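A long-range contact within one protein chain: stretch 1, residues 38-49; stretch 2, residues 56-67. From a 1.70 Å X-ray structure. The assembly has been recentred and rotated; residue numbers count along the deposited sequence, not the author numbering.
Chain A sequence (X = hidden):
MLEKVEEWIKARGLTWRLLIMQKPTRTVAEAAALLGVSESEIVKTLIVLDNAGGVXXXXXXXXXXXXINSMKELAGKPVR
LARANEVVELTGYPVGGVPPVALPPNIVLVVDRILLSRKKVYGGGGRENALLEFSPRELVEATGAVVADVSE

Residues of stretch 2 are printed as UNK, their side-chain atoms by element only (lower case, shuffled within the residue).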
ATOM      1  N   SER A  38     -15.543   3.722   3.692  1.00  7.13           N
ATOM      2  CA  SER A  38     -15.202   5.071   3.220  1.00  7.52           C
ATOM      3  C   SER A  38     -13.932   5.015   2.421  1.00  6.81           C
ATOM      4  O   SER A  38     -13.215   4.023   2.472  1.00  6.14           O
ATOM      5  CB  SER A  38     -14.977   6.016   4.394  1.00  7.43           C
ATOM      6  OG  SER A  38     -13.799   5.650   5.095  1.00  9.48           O
ATOM      7  N   GLU A  39     -13.642   6.084   1.686  1.00  6.07           N
ATOM      8  CA  GLU A  39     -12.417   6.096   0.906  1.00  7.27           C
ATOM      9  C   GLU A  39     -11.180   6.009   1.783  1.00  8.43           C
ATOM     10  O   GLU A  39     -10.154   5.460   1.362  1.00  7.90           O
ATOM     11  CB  GLU A  39     -12.313   7.366   0.068  1.00  7.87           C
ATOM     12  CG  GLU A  39     -13.217   7.321  -1.154  1.00  7.33           C
ATOM     13  CD  GLU A  39     -12.903   8.429  -2.134  1.00  9.50           C
ATOM     14  OE1 GLU A  39     -11.807   9.022  -2.036  1.00 14.61           O
ATOM     15  OE2 GLU A  39     -13.742   8.704  -3.006  1.00  8.50           O
ATOM     16  N   SER A  40     -11.270   6.545   2.997  1.00  7.73           N
ATOM     17  CA  SER A  40     -10.128   6.511   3.901  1.00  5.59           C
ATOM     18  C   SER A  40      -9.784   5.083   4.317  1.00  8.56           C
ATOM     19  O   SER A  40      -8.685   4.836   4.814  1.00 10.36           O
ATOM     20  CB  SER A  40     -10.372   7.386   5.146  1.00 10.60           C
ATOM     21  OG  SER A  40     -11.317   6.800   6.031  1.00  8.84           O
ATOM     22  N   GLU A  41     -10.717   4.165   4.120  1.00  6.02           N
ATOM     23  CA  GLU A  41     -10.471   2.749   4.438  1.00  5.19           C
ATOM     24  C   GLU A  41      -9.936   1.940   3.268  1.00  6.55           C
ATOM     25  O   GLU A  41      -9.648   0.744   3.420  1.00  6.79           O
ATOM     26  CB  GLU A  41     -11.735   2.093   4.975  1.00  7.95           C
ATOM     27  CG  GLU A  41     -12.078   2.684   6.331  1.00 11.22           C
ATOM     28  CD  GLU A  41     -13.525   2.478   6.709  1.00  8.76           C
ATOM     29  OE1 GLU A  41     -13.834   1.517   7.446  1.00 10.29           O
ATOM     30  OE2 GLU A  41     -14.365   3.296   6.275  1.00 10.12           O
ATOM     31  N   ILE A  42      -9.854   2.563   2.090  1.00  3.31           N
ATOM     32  CA  ILE A  42      -9.281   1.913   0.900  1.00  7.18           C
ATOM     33  C   ILE A  42      -7.869   2.513   0.831  1.00 10.25           C
ATOM     34  O   ILE A  42      -7.703   3.697   0.494  1.00 13.98           O
ATOM     35  CB  ILE A  42     -10.015   2.299  -0.388  1.00  8.31           C
ATOM     36  CG1 ILE A  42     -11.504   1.965  -0.269  1.00  7.41           C
ATOM     37  CG2 ILE A  42      -9.371   1.579  -1.578  1.00  9.24           C
ATOM     38  CD1 ILE A  42     -11.855   0.443   0.005  1.00  8.90           C
ATOM     39  N   VAL A  43      -6.847   1.729   1.116  1.00  7.10           N
ATOM     40  CA  VAL A  43      -5.516   2.313   1.131  1.00  6.73           C
ATOM     41  C   VAL A  43      -4.728   2.017  -0.121  1.00  9.27           C
ATOM     42  O   VAL A  43      -4.861   0.948  -0.709  1.00 11.08           O
ATOM     43  CB  VAL A  43      -4.706   1.837   2.357  1.00  6.68           C
ATOM     44  CG1 VAL A  43      -5.378   2.319   3.626  1.00  9.85           C
ATOM     45  CG2 VAL A  43      -4.631   0.302   2.380  1.00  8.79           C
ATOM     46  N   LYS A  44      -3.918   2.982  -0.536  1.00 10.36           N
ATOM     47  CA  LYS A  44      -3.113   2.745  -1.720  1.00 11.53           C
ATOM     48  C   LYS A  44      -1.658   2.616  -1.326  1.00  8.89           C
ATOM     49  O   LYS A  44      -1.212   3.284  -0.402  1.00 11.01           O
ATOM     50  CB  LYS A  44      -3.316   3.870  -2.731  1.00 16.15           C
ATOM     51  CG  LYS A  44      -3.348   5.249  -2.155  1.00 20.76           C
ATOM     52  CD  LYS A  44      -4.318   6.112  -2.968  1.00 23.19           C
ATOM     53  CE  LYS A  44      -4.293   7.581  -2.561  1.00 18.22           C
ATOM     54  NZ  LYS A  44      -5.030   8.426  -3.557  1.00 23.99           N
ATOM     55  N   THR A  45      -0.966   1.695  -1.996  1.00 11.29           N
ATOM     56  CA  THR A  45       0.459   1.443  -1.803  1.00  9.32           C
ATOM     57  C   THR A  45       1.108   2.198  -2.940  1.00  9.17           C
ATOM     58  O   THR A  45       1.042   1.761  -4.086  1.00 10.95           O
ATOM     59  CB  THR A  45       0.815  -0.056  -1.977  1.00 11.37           C
ATOM     60  OG1 THR A  45       0.059  -0.850  -1.049  1.00 13.93           O
ATOM     61  CG2 THR A  45       2.275  -0.295  -1.674  1.00 11.18           C
ATOM     62  N   LEU A  46       1.706   3.335  -2.633  1.00  7.40           N
ATOM     63  CA  LEU A  46       2.350   4.147  -3.654  1.00  6.83           C
ATOM     64  C   LEU A  46       3.834   3.897  -3.705  1.00  6.91           C
ATOM     65  O   LEU A  46       4.503   3.948  -2.681  1.00 11.43           O
ATOM     66  CB  LEU A  46       2.140   5.636  -3.357  1.00  9.19           C
ATOM     67  CG  LEU A  46       0.679   6.062  -3.221  1.00 11.42           C
ATOM     68  CD1 LEU A  46       0.628   7.557  -2.798  1.00 14.81           C
ATOM     69  CD2 LEU A  46      -0.048   5.812  -4.537  1.00 15.46           C
ATOM     70  N   ILE A  47       4.373   3.652  -4.894  1.00  5.55           N
ATOM     71  CA  ILE A  47       5.820   3.445  -4.970  1.00  5.87           C
ATOM     72  C   ILE A  47       6.505   4.796  -5.170  1.00  8.30           C
ATOM     73  O   ILE A  47       6.152   5.587  -6.073  1.00  7.29           O
ATOM     74  CB  ILE A  47       6.175   2.477  -6.116  1.00  6.79           C
ATOM     75  CG1 ILE A  47       5.447   1.142  -5.912  1.00  7.43           C
ATOM     76  CG2 ILE A  47       7.681   2.259  -6.186  1.00  9.03           C
ATOM     77  CD1 ILE A  47       5.790   0.400  -4.587  1.00  9.84           C
ATOM     78  N   VAL A  48       7.500   5.065  -4.322  1.00  7.27           N
ATOM     79  CA  VAL A  48       8.234   6.325  -4.369  1.00  6.26           C
ATOM     80  C   VAL A  48       9.715   6.013  -4.589  1.00  8.49           C
ATOM     81  O   VAL A  48      10.242   5.048  -4.023  1.00  8.15           O
ATOM     82  CB  VAL A  48       8.024   7.084  -3.039  1.00  8.37           C
ATOM     83  CG1 VAL A  48       8.862   8.360  -2.978  1.00 10.14           C
ATOM     84  CG2 VAL A  48       6.531   7.446  -2.917  1.00  8.03           C
ATOM     85  N   LEU A  49      10.374   6.838  -5.408  1.00  5.94           N
ATOM     86  CA  LEU A  49      11.781   6.616  -5.727  1.00  5.77           C
ATOM     87  C   LEU A  49      12.658   7.768  -5.298  1.00  7.87           C
ATOM     88  O   LEU A  49      12.287   8.918  -5.506  1.00 10.44           O
ATOM     89  CB  LEU A  49      11.936   6.474  -7.237  1.00  8.82           C
ATOM     90  CG  LEU A  49      10.990   5.475  -7.911  1.00  6.21           C
ATOM     91  CD1 LEU A  49      11.211   5.545  -9.426  1.00  9.71           C
ATOM     92  CD2 LEU A  49      11.260   4.072  -7.395  1.00  8.01           C
ATOM     93  N   UNK A  56      10.606   2.976  -2.153  1.00  6.68           N
ATOM     94  CA  UNK A  56       9.717   2.908  -1.009  1.00  6.32           C
ATOM     95  C   UNK A  56       8.285   2.561  -1.430  1.00  5.63           C
ATOM     96  O   UNK A  56       7.875   2.870  -2.552  1.00  8.42           O
ATOM     97  c   UNK A  56      11.009   4.829   0.077  1.00  7.07           C
ATOM     98  c   UNK A  56       9.671   4.262  -0.306  1.00  6.88           C
ATOM     99  c   UNK A  56      11.797   5.476  -0.876  1.00 11.45           C
ATOM    100  o   UNK A  56      14.745   6.430   1.023  1.00 25.12           O
ATOM    101  c   UNK A  56      13.035   6.015  -0.546  1.00 15.44           C
ATOM    102  c   UNK A  56      11.483   4.724   1.383  1.00 13.02           C
ATOM    103  c   UNK A  56      13.500   5.906   0.741  1.00 16.47           C
ATOM    104  c   UNK A  56      12.749   5.267   1.726  1.00 17.45           C
ATOM    105  N   UNK A  57       7.555   1.893  -0.543  1.00  5.45           N
ATOM    106  CA  UNK A  57       6.134   1.566  -0.760  1.00  3.68           C
ATOM    107  C   UNK A  57       5.499   2.348   0.395  1.00  4.96           C
ATOM    108  O   UNK A  57       5.787   2.093   1.553  1.00  6.56           O
ATOM    109  c   UNK A  57       5.883   0.071  -0.601  1.00  5.18           C
ATOM    110  N   UNK A  58       4.636   3.299   0.051  1.00  6.02           N
ATOM    111  CA  UNK A  58       4.040   4.193   1.034  1.00  5.69           C
ATOM    112  C   UNK A  58       2.526   3.990   1.050  1.00  6.31           C
ATOM    113  O   UNK A  58       1.847   4.255   0.062  1.00  6.93           O
ATOM    114  c   UNK A  58       5.923   5.774   0.408  1.00  6.89           C
ATOM    115  c   UNK A  58       3.943   6.638   1.767  1.00  6.77           C
ATOM    116  c   UNK A  58       4.393   5.666   0.646  1.00  7.06           C
ATOM    117  N   UNK A  59       2.010   3.533   2.189  1.00  4.73           N
ATOM    118  CA  UNK A  59       0.594   3.254   2.336  1.00  6.12           C
ATOM    119  C   UNK A  59      -0.138   4.429   2.944  1.00  6.24           C
ATOM    120  O   UNK A  59       0.150   4.835   4.081  1.00  7.80           O
ATOM    121  c   UNK A  59      -1.084   1.677   3.290  1.00  7.81           C
ATOM    122  c   UNK A  59       0.369   2.007   3.234  1.00  7.97           C
ATOM    123  c   UNK A  59       1.161   0.812   2.657  1.00  6.94           C
ATOM    124  N   UNK A  60      -1.084   4.982   2.174  1.00  6.65           N
ATOM    125  CA  UNK A  60      -1.853   6.140   2.623  1.00  6.77           C
ATOM    126  C   UNK A  60      -3.352   5.946   2.414  1.00  5.61           C
ATOM    127  O   UNK A  60      -3.781   5.057   1.664  1.00  7.44           O
ATOM    128  c   UNK A  60      -1.639   8.781  -0.312  1.00  9.57           C
ATOM    129  c   UNK A  60      -1.820   7.408   0.416  1.00  9.37           C
ATOM    130  c   UNK A  60       0.125   7.646   1.996  1.00 10.06           C
ATOM    131  c   UNK A  60      -1.419   7.456   1.890  1.00  7.93           C
ATOM    132  N   UNK A  61      -4.174   6.738   3.120  1.00  7.68           N
ATOM    133  CA  UNK A  61      -5.643   6.677   3.010  1.00  9.35           C
ATOM    134  C   UNK A  61      -6.058   6.996   1.580  1.00  9.22           C
ATOM    135  O   UNK A  61      -5.432   7.809   0.911  1.00  8.64           O
ATOM    136  c   UNK A  61      -6.127   7.757   3.971  1.00  8.76           C
ATOM    137  c   UNK A  61      -4.997   7.915   4.922  1.00 10.85           C
ATOM    138  c   UNK A  61      -3.764   7.767   4.089  1.00  9.29           C
ATOM    139  N   UNK A  62      -7.141   6.381   1.132  1.00  8.87           N
ATOM    140  CA  UNK A  62      -7.593   6.562  -0.234  1.00  7.87           C
ATOM    141  C   UNK A  62      -8.069   7.943  -0.606  1.00  8.23           C
ATOM    142  O   UNK A  62      -8.081   8.283  -1.813  1.00  7.88           O
ATOM    143  N   UNK A  63      -8.486   8.714   0.404  1.00  7.00           N
ATOM    144  CA  UNK A  63      -8.956  10.073   0.171  1.00  7.73           C
ATOM    145  C   UNK A  63      -7.849  11.116   0.321  1.00  9.88           C
ATOM    146  O   UNK A  63      -8.132  12.306   0.404  1.00  9.58           O
ATOM    147  c   UNK A  63     -10.164  10.414   1.078  1.00  8.99           C
ATOM    148  c   UNK A  63      -9.873  10.253   2.567  1.00 12.52           C
ATOM    149  o   UNK A  63      -8.805   9.732   2.934  1.00  9.86           O
ATOM    150  o   UNK A  63     -10.740  10.650   3.384  1.00 10.21           O
ATOM    151  N   UNK A  64      -6.586  10.686   0.330  1.00  9.63           N
ATOM    152  CA  UNK A  64      -5.478  11.649   0.421  1.00 10.35           C
ATOM    153  C   UNK A  64      -4.503  11.386  -0.713  1.00 11.24           C
ATOM    154  O   UNK A  64      -4.664  10.439  -1.477  1.00 11.47           O
ATOM    155  c   UNK A  64      -6.643  12.963   4.760  1.00 20.84           C
ATOM    156  n   UNK A  64      -7.269  14.286   5.026  1.00 28.49           N
ATOM    157  c   UNK A  64      -4.717  11.500   1.745  1.00 10.90           C
ATOM    158  c   UNK A  64      -6.035  12.941   3.345  1.00 16.27           C
ATOM    159  c   UNK A  64      -5.583  11.538   2.998  1.00 11.99           C
ATOM    160  N   UNK A  65      -3.526  12.275  -0.858  1.00  9.93           N
ATOM    161  CA  UNK A  65      -2.475  12.109  -1.857  1.00 11.03           C
ATOM    162  C   UNK A  65      -1.140  12.176  -1.131  1.00  9.86           C
ATOM    163  O   UNK A  65      -1.058  12.616   0.020  1.00  9.63           O
ATOM    164  c   UNK A  65      -2.573  13.181  -2.953  1.00 12.99           C
ATOM    165  c   UNK A  65      -3.707  12.859  -3.945  1.00 20.03           C
ATOM    166  n   UNK A  65      -5.431  15.418  -6.850  1.00 27.28           N
ATOM    167  c   UNK A  65      -5.447  14.097  -6.974  1.00 25.56           C
ATOM    168  n   UNK A  65      -6.120  13.533  -7.975  1.00 20.02           N
ATOM    169  n   UNK A  65      -4.741  13.346  -6.129  1.00 27.10           N
ATOM    170  c   UNK A  65      -3.900  13.882  -5.049  1.00 24.47           C
ATOM    171  N   UNK A  66      -0.087  11.725  -1.787  1.00  7.90           N
ATOM    172  CA  UNK A  66       1.224  11.761  -1.153  1.00  8.18           C
ATOM    173  C   UNK A  66       1.757  13.176  -0.938  1.00  8.85           C
ATOM    174  O   UNK A  66       1.638  14.030  -1.820  1.00  9.19           O
ATOM    175  c   UNK A  66       3.615   9.842  -0.315  1.00 12.04           C
ATOM    176  c   UNK A  66       2.224  10.987  -2.016  1.00  9.05           C
ATOM    177  c   UNK A  66       4.648  10.502  -2.513  1.00 17.47           C
ATOM    178  c   UNK A  66       3.643  10.895  -1.424  1.00 12.56           C
ATOM    179  N   UNK A  67       2.347  13.409   0.236  1.00 10.20           N
ATOM    180  CA  UNK A  67       2.983  14.688   0.534  1.00 12.44           C
ATOM    181  C   UNK A  67       4.462  14.434   0.157  1.00 11.52           C
ATOM    182  O   UNK A  67       5.229  13.828   0.927  1.00 11.02           O
ATOM    183  c   UNK A  67       3.409  16.373   2.361  1.00 17.59           C
ATOM    184  n   UNK A  67       2.747  17.080   3.270  1.00 22.05           N
ATOM    185  c   UNK A  67       2.852  15.015   2.025  1.00 15.36           C
ATOM    186  o   UNK A  67       4.433  16.784   1.812  1.00 17.65           O
TER
HETATM  187  O   HOH W   1      -4.158  10.611  -6.057  1.00 43.25           O

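Position 56 has one carbon leading to a ring of six carbons that bears one oxygen. Its backbone N donates to Val48 O at 2.8 Å, and Val48 N donates to its O at 2.8 Å. Val48 O lies at the ring edge, near the ring plane. The ring and its oxygen make this Tyr56.

Position 57 carries a single carbon. This CB is 3.8 Å from Thr45 CG2 and 4.0 Å from Ile47 CD1. One carbon means Ala57.

Position 58 has three carbons, one carrying the other two. Its N donates to Leu46 O at 2.8 Å, and its O accepts from Leu46 N at 2.9 Å, almost in line. The fork at the first carbon gives Val58. Its CG2 packs 3.8 Å from Val48 CG2.

Position 59 repeats the same three-carbon fork, now on the face with Thr45. It pairs with Thr45 without direct hydrogen bonds between the two, but its CA is 3.3 Å from Lys44 O in a CA-H...O contact. It is Val59, and its CG1 lies 3.7 Å from Val43 CB.

Position 60 has four carbons, forked at the first, with one arm two carbons long. Its backbone brackets Lys44: its N donates to Lys44 O at 3.1 Å, and Lys44 N donates to its O at 3.0 Å. The unequal arms identify Ile60. The long arm ends at CD1, 3.6 Å from Leu46 CD1.

At position 61 three carbons close a ring onto the backbone N. Its CB is 4.0 Å from Ser40 O. The ring makes it Pro61, the first residue of a type I turn.

Position 62 has no side-chain atoms. Its N is 2.8 Å from Ile42 O, but the angle is too poor for a hydrogen bond. A CB in ideal position would fall 2.4 Å from both Glu39 O and Ile42 O. The close fit leaves no room for one, and this is Gly62.

Position 63 has two carbons, the second carrying two oxygens: a short carboxylate, Asp63. Its OD1 is 3.6 Å from Ser40 CB.

Position 64 has four carbons in a row ending in nitrogen, and this end leads away from stretch 1. It is Lys64. Its backbone O accepts a weak hydrogen bond from Lys44 NZ at 2.9 Å.

Position 65 has three carbons, a nitrogen, then a carbon with two more nitrogens. This is Arg65. Its NE donates to a water at 2.8 Å, which also accepts a weak bond from Lys44 NZ at 3.4 Å.

Position 66 has four carbons, forked at the second: Leu66. Its CD2 is 3.6 Å from Val48 CG2.

Position 67 has two carbons, the second carrying one oxygen and one nitrogen. It touches nothing on stretch 1. It is Asn67, the N-cap of a following helix.

The contact is an antiparallel ladder. Three pairs, Lys44-Ile60, Leu46-Val58 and Val48-Tyr56, each form two backbone hydrogen bonds. Leu46, Val48, Val58 and Ile60 pack on one face, where Leu66 joins them.

Stretch 2 (56-67) YAVVIPGDKRLN
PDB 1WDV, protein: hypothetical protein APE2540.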